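Ribosomal RNA small subunit methyltransferase E (Legionella pneumophila, PDB 5O95) probably methylates the N3 position of a specific uridine of 16S rRNA in the small ribosomal subunit, using S-adenosyl-L-methionine as methyl donor. Local coordinates at residues Tyr15-Leu23 with Gln64-Val72; Met127-Ile138 with Gln149-Val157. All coordinates share one frame; numbering follows the deposited sequence.

Contact 1: residues Tyr15-Leu23 with Gln64-Val72; sequences YQPGQLLEL and QVFVRIASV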
loop_
_atom_site.group_PDB
_atom_site.type_symbol
_atom_site.label_atom_id
_atom_site.label_comp_id
_atom_site.label_asym_id
_atom_site.label_seq_id
_atom_site.Cartn_x
_atom_site.Cartn_y
_atom_site.Cartn_z
ATOM N N TYR B 15 -18.563 12.306 -27.049
ATOM C CA TYR B 15 -18.642 11.502 -28.259
ATOM C C TYR B 15 -20.016 10.864 -28.331
ATOM O O TYR B 15 -20.707 10.734 -27.321
ATOM C CB TYR B 15 -17.548 10.422 -28.343
ATOM C CG TYR B 15 -16.204 11.066 -28.197
ATOM C CD1 TYR B 15 -15.629 11.726 -29.270
ATOM C CD2 TYR B 15 -15.551 11.093 -26.962
ATOM C CE1 TYR B 15 -14.426 12.376 -29.149
ATOM C CE2 TYR B 15 -14.336 11.747 -26.825
ATOM C CZ TYR B 15 -13.787 12.389 -27.928
ATOM O OH TYR B 15 -12.582 13.046 -27.801
ATOM N N GLN B 16 -20.395 10.480 -29.541
ATOM C CA GLN B 16 -21.695 9.873 -29.773
ATOM C C GLN B 16 -21.522 8.520 -30.437
ATOM O O GLN B 16 -20.534 8.296 -31.131
ATOM C CB GLN B 16 -22.559 10.750 -30.692
ATOM C CG GLN B 16 -22.768 12.169 -30.182
ATOM C CD GLN B 16 -23.243 12.219 -28.738
ATOM O OE1 GLN B 16 -24.096 11.432 -28.326
ATOM N NE2 GLN B 16 -22.686 13.146 -27.960
ATOM N N PRO B 17 -22.489 7.611 -30.288
ATOM C CA PRO B 17 -22.366 6.318 -30.968
ATOM C C PRO B 17 -22.192 6.506 -32.464
ATOM O O PRO B 17 -22.773 7.412 -33.067
ATOM C CB PRO B 17 -23.694 5.626 -30.641
ATOM C CG PRO B 17 -24.061 6.180 -29.307
ATOM C CD PRO B 17 -23.634 7.641 -29.362
ATOM N N GLY B 18 -21.392 5.632 -33.066
ATOM C CA GLY B 18 -21.130 5.690 -34.487
ATOM C C GLY B 18 -20.009 6.620 -34.896
ATOM O O GLY B 18 -19.622 6.609 -36.070
ATOM N N GLN B 19 -19.462 7.416 -33.975
ATOM C CA GLN B 19 -18.408 8.344 -34.353
ATOM C C GLN B 19 -17.072 7.628 -34.466
ATOM O O GLN B 19 -16.813 6.639 -33.776
ATOM C CB GLN B 19 -18.294 9.487 -33.345
ATOM C CG GLN B 19 -19.442 10.496 -33.504
ATOM C CD GLN B 19 -19.415 11.618 -32.484
ATOM O OE1 GLN B 19 -18.586 11.628 -31.575
ATOM N NE2 GLN B 19 -20.329 12.570 -32.630
ATOM N N LEU B 20 -16.227 8.142 -35.352
ATOM C CA LEU B 20 -14.855 7.683 -35.489
ATOM C C LEU B 20 -13.952 8.633 -34.716
ATOM O O LEU B 20 -14.052 9.854 -34.865
ATOM C CB LEU B 20 -14.434 7.652 -36.959
ATOM C CG LEU B 20 -13.065 7.015 -37.232
ATOM C CD1 LEU B 20 -13.081 5.528 -36.916
ATOM C CD2 LEU B 20 -12.661 7.250 -38.685
ATOM N N LEU B 21 -13.086 8.072 -33.882
ATOM C CA LEU B 21 -12.184 8.869 -33.063
ATOM C C LEU B 21 -10.753 8.441 -33.350
ATOM O O LEU B 21 -10.404 7.269 -33.160
ATOM C CB LEU B 21 -12.506 8.667 -31.585
ATOM C CG LEU B 21 -11.532 9.315 -30.606
ATOM C CD1 LEU B 21 -11.533 10.827 -30.780
ATOM C CD2 LEU B 21 -11.893 8.915 -29.185
ATOM N N GLU B 22 -9.933 9.379 -33.819
ATOM C CA GLU B 22 -8.498 9.159 -33.854
ATOM C C GLU B 22 -7.957 9.413 -32.456
ATOM O O GLU B 22 -8.089 10.521 -31.919
ATOM C CB GLU B 22 -7.818 10.095 -34.849
ATOM C CG GLU B 22 -6.321 9.854 -34.917
ATOM C CD GLU B 22 -5.630 10.751 -35.916
ATOM O OE1 GLU B 22 -6.333 11.516 -36.595
ATOM O OE2 GLU B 22 -4.390 10.690 -36.018
ATOM N N LEU B 23 -7.375 8.389 -31.849
ATOM C CA LEU B 23 -6.884 8.574 -30.496
ATOM C C LEU B 23 -5.834 9.665 -30.469
ATOM O O LEU B 23 -5.142 9.905 -31.461
ATOM C CB LEU B 23 -6.284 7.272 -29.985
ATOM C CG LEU B 23 -7.279 6.125 -29.858
ATOM C CD1 LEU B 23 -6.533 4.921 -29.277
ATOM C CD2 LEU B 23 -8.446 6.507 -28.966
ATOM N N GLN B 64 -0.925 5.928 -35.470
ATOM C CA GLN B 64 -2.283 6.442 -35.498
ATOM C C GLN B 64 -3.241 5.287 -35.259
ATOM O O GLN B 64 -3.141 4.243 -35.912
ATOM C CB GLN B 64 -2.595 7.078 -36.848
ATOM C CG GLN B 64 -1.978 8.443 -37.075
ATOM C CD GLN B 64 -2.405 9.035 -38.408
ATOM O OE1 GLN B 64 -2.051 8.519 -39.466
ATOM N NE2 GLN B 64 -3.185 10.112 -38.360
ATOM N N VAL B 65 -4.153 5.466 -34.314
ATOM C CA VAL B 65 -5.186 4.479 -34.020
ATOM C C VAL B 65 -6.538 5.161 -34.192
ATOM O O VAL B 65 -6.812 6.169 -33.525
ATOM C CB VAL B 65 -5.043 3.909 -32.602
ATOM C CG1 VAL B 65 -6.119 2.858 -32.361
ATOM C CG2 VAL B 65 -3.645 3.303 -32.399
ATOM N N PHE B 66 -7.385 4.606 -35.070
ATOM C CA PHE B 66 -8.751 5.079 -35.277
ATOM C C PHE B 66 -9.737 4.076 -34.680
ATOM O O PHE B 66 -9.707 2.896 -35.030
ATOM C CB PHE B 66 -9.045 5.257 -36.769
ATOM C CG PHE B 66 -8.184 6.291 -37.424
ATOM C CD1 PHE B 66 -6.942 5.952 -37.939
ATOM C CD2 PHE B 66 -8.603 7.611 -37.510
ATOM C CE1 PHE B 66 -6.135 6.908 -38.531
ATOM C CE2 PHE B 66 -7.803 8.571 -38.114
ATOM C CZ PHE B 66 -6.570 8.220 -38.618
ATOM N N VAL B 67 -10.601 4.544 -33.793
ATOM C CA VAL B 67 -11.545 3.667 -33.109
ATOM C C VAL B 67 -12.964 4.099 -33.435
ATOM O O VAL B 67 -13.260 5.286 -33.590
ATOM C CB VAL B 67 -11.311 3.590 -31.584
ATOM C CG1 VAL B 67 -9.842 3.327 -31.302
ATOM C CG2 VAL B 67 -11.817 4.848 -30.871
ATOM N N ARG B 68 -13.848 3.119 -33.531
ATOM C CA ARG B 68 -15.250 3.361 -33.832
ATOM C C ARG B 68 -16.026 3.243 -32.527
ATOM O O ARG B 68 -15.980 2.201 -31.869
ATOM C CB ARG B 68 -15.741 2.362 -34.880
ATOM C CG ARG B 68 -17.200 2.556 -35.296
ATOM C CD ARG B 68 -17.419 3.890 -36.025
ATOM N NE ARG B 68 -16.656 3.976 -37.269
ATOM C CZ ARG B 68 -16.767 4.971 -38.146
ATOM N NH1 ARG B 68 -17.605 5.969 -37.905
ATOM N NH2 ARG B 68 -16.036 4.975 -39.256
ATOM N N ILE B 69 -16.672 4.335 -32.125
ATOM C CA ILE B 69 -17.470 4.363 -30.907
ATOM C C ILE B 69 -18.783 3.642 -31.182
ATOM O O ILE B 69 -19.554 4.053 -32.060
ATOM C CB ILE B 69 -17.756 5.806 -30.459
ATOM C CG1 ILE B 69 -16.481 6.652 -30.414
ATOM C CG2 ILE B 69 -18.495 5.795 -29.127
ATOM C CD1 ILE B 69 -15.530 6.233 -29.376
ATOM N N ALA B 70 -19.047 2.570 -30.435
ATOM C CA ALA B 70 -20.297 1.832 -30.612
ATOM C C ALA B 70 -21.395 2.304 -29.668
ATOM O O ALA B 70 -22.568 2.377 -30.065
ATOM C CB ALA B 70 -20.055 0.338 -30.396
ATOM N N SER B 71 -21.060 2.603 -28.419
ATOM C CA SER B 71 -22.093 2.923 -27.449
ATOM C C SER B 71 -21.463 3.668 -26.282
ATOM O O SER B 71 -20.235 3.684 -26.112
ATOM C CB SER B 71 -22.838 1.670 -26.987
ATOM O OG SER B 71 -21.934 0.840 -26.275
ATOM N N VAL B 72 -22.319 4.353 -25.526
ATOM C CA VAL B 72 -21.915 5.219 -24.421
ATOM C C VAL B 72 -22.711 4.826 -23.184
ATOM O O VAL B 72 -23.904 4.527 -23.282
ATOM C CB VAL B 72 -22.162 6.706 -24.759
ATOM C CG1 VAL B 72 -21.538 7.607 -23.686
ATOM C CG2 VAL B 72 -21.602 7.042 -26.124
HETATM O O HOH W 1 -5.676 12.061 -39.545
HETATM O O HOH W 2 -3.711 7.897 -32.806
#
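An antiparallel edge pairing closes one side of the PUA-like sheet: the short strand 20-22, led in by a turn, lies along residues 64-72 of strand 64-74. Leu21 and Val67 form the hydrogen-bonded pair, Leu21 N to Val67 O and Val67 N to Leu21 O both measuring 2.8 Å. The ladder runs on past the short strand, with Leu23 N donating to Val65 O at one end and Ile69 N to Gln19 O at the other. There the type II turn from Gln16 to Gln19 folds over Ile69, and Gly18 N gives a short bond of 2.6 Å to Ile69 O. Arg68, bent at chi2 (66°) and chi3 (62°), doubles back so that NH1 reaches Gly18 O at 2.8 Å, with the oxygen close to the guanidinium plane. Leu20 CB covers one face of this group, and Glu58 binds NE in a salt bridge, so the guanidinium is held at two of its nitrogens. Glu22 shares the face of Leu20 and Arg68. Its extended chain runs beside Phe66, placing CG over the ring 4.2 Å from the centroid as a CH-pi contact. Beyond the ring, Gln64 NE2 donates to Glu22 OE2 at 2.7 Å, meeting the oxygen from above the carboxylate plane. One water bonds Glu22 OE1 and weakly Gln64 NE2; another joins Leu23 O to Val65 N. The other face is apolar: Leu21 CB touches Val67 CG2 at 3.9 Å, Leu23 CD1 meets Val65 CG1, and Leu45 of strand 42-46 packs against Leu21, Val67 and Ile69. This is antiparallel edge-strand pairing in the mixed sheet of the PUA-like domain of an RsmE-family methyltransferase.

Contact 2: residues Met127-Ile138 with Gln149-Val157; sequences MAKKMHQWLNII and QIPELRQPV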
loop_
_atom_site.group_PDB
_atom_site.type_symbol
_atom_site.label_atom_id
_atom_site.label_comp_id
_atom_site.label_asym_id
_atom_site.label_seq_id
_atom_site.Cartn_x
_atom_site.Cartn_y
_atom_site.Cartn_z
ATOM N N MET B 127 9.973 20.397 -11.038
ATOM C CA MET B 127 8.621 20.239 -10.521
ATOM C C MET B 127 7.605 20.177 -11.661
ATOM O O MET B 127 6.691 19.346 -11.634
ATOM C CB MET B 127 8.292 21.357 -9.537
ATOM C CG MET B 127 6.999 21.136 -8.797
ATOM S SD MET B 127 6.980 19.577 -7.863
ATOM C CE MET B 127 7.722 20.084 -6.313
ATOM N N ALA B 128 7.791 21.000 -12.700
ATOM C CA ALA B 128 6.864 20.912 -13.831
ATOM C C ALA B 128 6.928 19.537 -14.478
ATOM O O ALA B 128 5.897 18.975 -14.870
ATOM C CB ALA B 128 7.179 21.999 -14.858
ATOM N N LYS B 129 8.132 18.974 -14.609
ATOM C CA LYS B 129 8.221 17.631 -15.169
ATOM C C LYS B 129 7.570 16.612 -14.244
ATOM O O LYS B 129 6.904 15.689 -14.710
ATOM C CB LYS B 129 9.673 17.248 -15.434
ATOM C CG LYS B 129 10.326 18.078 -16.550
ATOM C CD LYS B 129 11.767 17.657 -16.786
ATOM C CE LYS B 129 12.485 18.666 -17.669
ATOM N NZ LYS B 129 11.675 18.985 -18.878
ATOM N N LYS B 130 7.795 16.740 -12.932
ATOM C CA LYS B 130 7.174 15.807 -11.990
ATOM C C LYS B 130 5.656 15.893 -12.039
ATOM O O LYS B 130 4.971 14.867 -12.006
ATOM C CB LYS B 130 7.687 16.072 -10.575
ATOM C CG LYS B 130 9.072 15.533 -10.319
ATOM C CD LYS B 130 9.022 14.017 -10.322
ATOM C CE LYS B 130 10.280 13.438 -9.708
ATOM N NZ LYS B 130 10.375 11.993 -10.054
ATOM N N MET B 131 5.112 17.108 -12.138
ATOM C CA MET B 131 3.658 17.257 -12.193
ATOM C C MET B 131 3.075 16.607 -13.447
ATOM O O MET B 131 1.998 15.987 -13.391
ATOM C CB MET B 131 3.276 18.733 -12.097
ATOM C CG MET B 131 3.616 19.386 -10.743
ATOM S SD MET B 131 2.456 18.768 -9.502
ATOM C CE MET B 131 0.892 19.469 -10.077
ATOM N N HIS B 132 3.778 16.720 -14.579
ATOM C CA HIS B 132 3.337 16.044 -15.803
ATOM C C HIS B 132 3.354 14.533 -15.616
ATOM O O HIS B 132 2.374 13.837 -15.926
ATOM C CB HIS B 132 4.249 16.442 -16.970
ATOM C CG HIS B 132 3.836 15.850 -18.283
ATOM N ND1 HIS B 132 2.859 16.415 -19.077
ATOM C CD2 HIS B 132 4.262 14.744 -18.943
ATOM C CE1 HIS B 132 2.692 15.678 -20.161
ATOM N NE2 HIS B 132 3.533 14.659 -20.106
ATOM N N GLN B 133 4.452 14.016 -15.041
ATOM C CA GLN B 133 4.595 12.581 -14.852
ATOM C C GLN B 133 3.585 12.063 -13.845
ATOM O O GLN B 133 3.015 10.986 -14.038
ATOM C CB GLN B 133 6.011 12.264 -14.374
ATOM C CG GLN B 133 7.059 12.587 -15.409
ATOM C CD GLN B 133 8.458 12.611 -14.828
ATOM O OE1 GLN B 133 8.688 12.142 -13.710
ATOM N NE2 GLN B 133 9.402 13.168 -15.581
ATOM N N TRP B 134 3.351 12.823 -12.770
ATOM C CA TRP B 134 2.398 12.402 -11.748
ATOM C C TRP B 134 0.978 12.403 -12.281
ATOM O O TRP B 134 0.190 11.501 -11.951
ATOM C CB TRP B 134 2.479 13.312 -10.527
ATOM C CG TRP B 134 3.754 13.176 -9.780
ATOM C CD1 TRP B 134 4.624 12.118 -9.818
ATOM C CD2 TRP B 134 4.323 14.140 -8.896
ATOM N NE1 TRP B 134 5.701 12.365 -8.993
ATOM C CE2 TRP B 134 5.538 13.600 -8.417
ATOM C CE3 TRP B 134 3.920 15.403 -8.451
ATOM C CZ2 TRP B 134 6.364 14.289 -7.523
ATOM C CZ3 TRP B 134 4.751 16.095 -7.558
ATOM C CH2 TRP B 134 5.949 15.523 -7.100
ATOM N N LEU B 135 0.623 13.397 -13.108
ATOM C CA LEU B 135 -0.704 13.361 -13.739
ATOM C C LEU B 135 -0.851 12.117 -14.588
ATOM O O LEU B 135 -1.905 11.461 -14.556
ATOM C CB LEU B 135 -0.967 14.601 -14.605
ATOM C CG LEU B 135 -2.327 14.557 -15.332
ATOM C CD1 LEU B 135 -3.451 14.684 -14.329
ATOM C CD2 LEU B 135 -2.394 15.664 -16.378
ATOM N N ASN B 136 0.183 11.773 -15.354
ATOM C CA ASN B 136 0.079 10.584 -16.193
ATOM C C ASN B 136 -0.030 9.308 -15.359
ATOM O O ASN B 136 -0.738 8.383 -15.747
ATOM C CB ASN B 136 1.174 10.550 -17.266
ATOM C CG ASN B 136 0.891 11.522 -18.417
ATOM O OD1 ASN B 136 -0.257 11.923 -18.617
ATOM N ND2 ASN B 136 1.919 11.881 -19.176
ATOM N N ILE B 137 0.627 9.252 -14.197
ATOM C CA ILE B 137 0.474 8.090 -13.318
ATOM C C ILE B 137 -0.948 7.987 -12.790
ATOM O O ILE B 137 -1.516 6.888 -12.698
ATOM C CB ILE B 137 1.499 8.191 -12.183
ATOM C CG1 ILE B 137 2.871 7.935 -12.758
ATOM C CG2 ILE B 137 1.186 7.199 -11.059
ATOM C CD1 ILE B 137 4.008 8.340 -11.806
ATOM N N ILE B 138 -1.542 9.124 -12.415
ATOM C CA ILE B 138 -2.919 9.115 -11.936
ATOM C C ILE B 138 -3.861 8.657 -13.037
ATOM O O ILE B 138 -4.753 7.830 -12.811
ATOM C CB ILE B 138 -3.293 10.502 -11.405
ATOM C CG1 ILE B 138 -2.472 10.819 -10.142
ATOM C CG2 ILE B 138 -4.777 10.620 -11.199
ATOM C CD1 ILE B 138 -2.586 12.264 -9.743
ATOM N N GLN B 149 -13.340 9.331 -13.600
ATOM C CA GLN B 149 -13.101 10.716 -13.265
ATOM C C GLN B 149 -11.691 10.727 -12.715
ATOM O O GLN B 149 -11.323 9.816 -11.969
ATOM C CB GLN B 149 -14.081 11.162 -12.184
ATOM C CG GLN B 149 -13.984 12.605 -11.771
ATOM C CD GLN B 149 -15.119 13.027 -10.842
ATOM O OE1 GLN B 149 -16.231 12.481 -10.881
ATOM N NE2 GLN B 149 -14.841 14.012 -9.997
ATOM N N ILE B 150 -10.906 11.729 -13.108
ATOM C CA ILE B 150 -9.509 11.839 -12.702
ATOM C C ILE B 150 -9.429 12.670 -11.427
ATOM O O ILE B 150 -10.019 13.749 -11.371
ATOM C CB ILE B 150 -8.682 12.536 -13.797
ATOM C CG1 ILE B 150 -8.981 11.941 -15.179
ATOM C CG2 ILE B 150 -7.180 12.498 -13.422
ATOM C CD1 ILE B 150 -8.666 10.474 -15.305
ATOM N N PRO B 151 -8.712 12.208 -10.383
ATOM C CA PRO B 151 -8.521 13.041 -9.191
ATOM C C PRO B 151 -7.895 14.367 -9.578
ATOM O O PRO B 151 -7.123 14.452 -10.530
ATOM C CB PRO B 151 -7.532 12.233 -8.325
ATOM C CG PRO B 151 -7.387 10.901 -8.934
ATOM C CD PRO B 151 -8.083 10.888 -10.296
ATOM N N GLU B 152 -8.232 15.409 -8.818
ATOM C CA GLU B 152 -7.582 16.700 -8.999
ATOM C C GLU B 152 -6.161 16.626 -8.455
ATOM O O GLU B 152 -5.937 16.185 -7.326
ATOM C CB GLU B 152 -8.375 17.785 -8.266
ATOM C CG GLU B 152 -7.828 19.197 -8.461
ATOM C CD GLU B 152 -8.683 20.258 -7.787
ATOM O OE1 GLU B 152 -9.699 19.901 -7.154
ATOM O OE2 GLU B 152 -8.338 21.451 -7.890
ATOM N N LEU B 153 -5.187 17.042 -9.268
ATOM C CA LEU B 153 -3.798 17.125 -8.839
ATOM C C LEU B 153 -3.506 18.611 -8.722
ATOM O O LEU B 153 -3.545 19.339 -9.719
ATOM C CB LEU B 153 -2.862 16.435 -9.828
ATOM C CG LEU B 153 -1.355 16.622 -9.579
ATOM C CD1 LEU B 153 -0.962 16.098 -8.215
ATOM C CD2 LEU B 153 -0.551 15.901 -10.659
ATOM N N ARG B 154 -3.290 19.067 -7.499
ATOM C CA ARG B 154 -3.079 20.478 -7.232
ATOM C C ARG B 154 -1.599 20.818 -7.307
ATOM O O ARG B 154 -0.733 19.962 -7.143
ATOM C CB ARG B 154 -3.610 20.831 -5.843
ATOM C CG ARG B 154 -5.109 20.733 -5.706
ATOM C CD ARG B 154 -5.774 22.053 -6.015
ATOM N NE ARG B 154 -7.125 22.106 -5.468
ATOM C CZ ARG B 154 -7.426 22.588 -4.266
ATOM N NH1 ARG B 154 -6.469 23.064 -3.478
ATOM N NH2 ARG B 154 -8.684 22.594 -3.849
ATOM N N GLN B 155 -1.322 22.091 -7.567
ATOM C CA GLN B 155 0.055 22.570 -7.567
ATOM C C GLN B 155 0.655 22.431 -6.165
ATOM O O GLN B 155 -0.055 22.602 -5.165
ATOM C CB GLN B 155 0.086 24.026 -8.011
ATOM C CG GLN B 155 -0.213 24.207 -9.482
ATOM C CD GLN B 155 0.795 23.498 -10.363
ATOM O OE1 GLN B 155 2.008 23.595 -10.148
ATOM N NE2 GLN B 155 0.298 22.769 -11.354
ATOM N N PRO B 156 1.946 22.110 -6.052
ATOM C CA PRO B 156 2.561 22.004 -4.723
ATOM C C PRO B 156 2.456 23.314 -3.956
ATOM O O PRO B 156 2.534 24.402 -4.529
ATOM C CB PRO B 156 4.021 21.656 -5.033
ATOM C CG PRO B 156 3.971 20.999 -6.377
ATOM C CD PRO B 156 2.892 21.747 -7.121
ATOM N N VAL B 157 2.271 23.202 -2.636
ATOM C CA VAL B 157 2.226 24.373 -1.768
ATOM C C VAL B 157 2.941 24.042 -0.466
ATOM O O VAL B 157 3.101 22.874 -0.095
ATOM C CB VAL B 157 0.794 24.873 -1.453
ATOM C CG1 VAL B 157 0.073 25.358 -2.719
ATOM C CG2 VAL B 157 -0.013 23.812 -0.727
#
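Ile138 CG2 presses onto the ring of Pro151 at the tight end of the contact between helix residues 127-138 and segment 149-157. It lies 3.4 Å from Pro151 CD, closer than usual for two carbons, and the two side chains slide past each other in opposite directions. The same methyl meets Ile150 CG2 at 3.8 Å, while Ile138 CD1 extends to Leu153 CB. Leu153 carries the middle: with CG anti to its own nitrogen (chi1 172°), it sends CD2 against the helix backbone, 3.7 Å from Leu135 N, and near Trp134 CB. Trp134 bonds Glu96 through NE1, its side chain touching Met95 and Met99 of helix 94-104. Looser is the flank where Leu135 CD1 stays 4.4 Å from Ile150 CG2. The end at Met127 is more exposed, though still closely touching. Met131, folded at chi2 and chi3, meets Pro156 tip to tip, SD to CD 3.8 Å, and its CE rests 3.4 Å from Arg154 O, a buried carbonyl without a polar partner. Solvent-exposed Gln155 curls its amide back toward that methyl, and Met127 SD lies 3.6 Å from Pro156 CG. Packing of a helix on the border strand that follows it, and on the loops flanking that strand, is characteristic of a beta-alpha-beta unit, here strand 109-114, helix 124-145 and strand 152-158 of the SPOUT-clan methyltransferase domain.

The two contacts serve different domains and share no element: their centres lie 27 Å apart, and their nearest atoms stay about 13 Å from each other. The centre of contact 1 sits far out, 27 Å from that of the chain, and joins strand to strand; backbone hydrogen bonds dominate there, with Arg68, Glu22 and Gln64 adding side-chain bonds. Contact 2, centred 9 Å from the chain centre, joins helix to strand mainly through apolar side chains, without a hydrogen bond between the two segments. Both are partly buried and both involve a border strand of their sheet, 20-22 in the mixed sheet and 152-158 in the parallel one. Neither touches the second subunit or the residues that bind S-adenosyl-L-methionine.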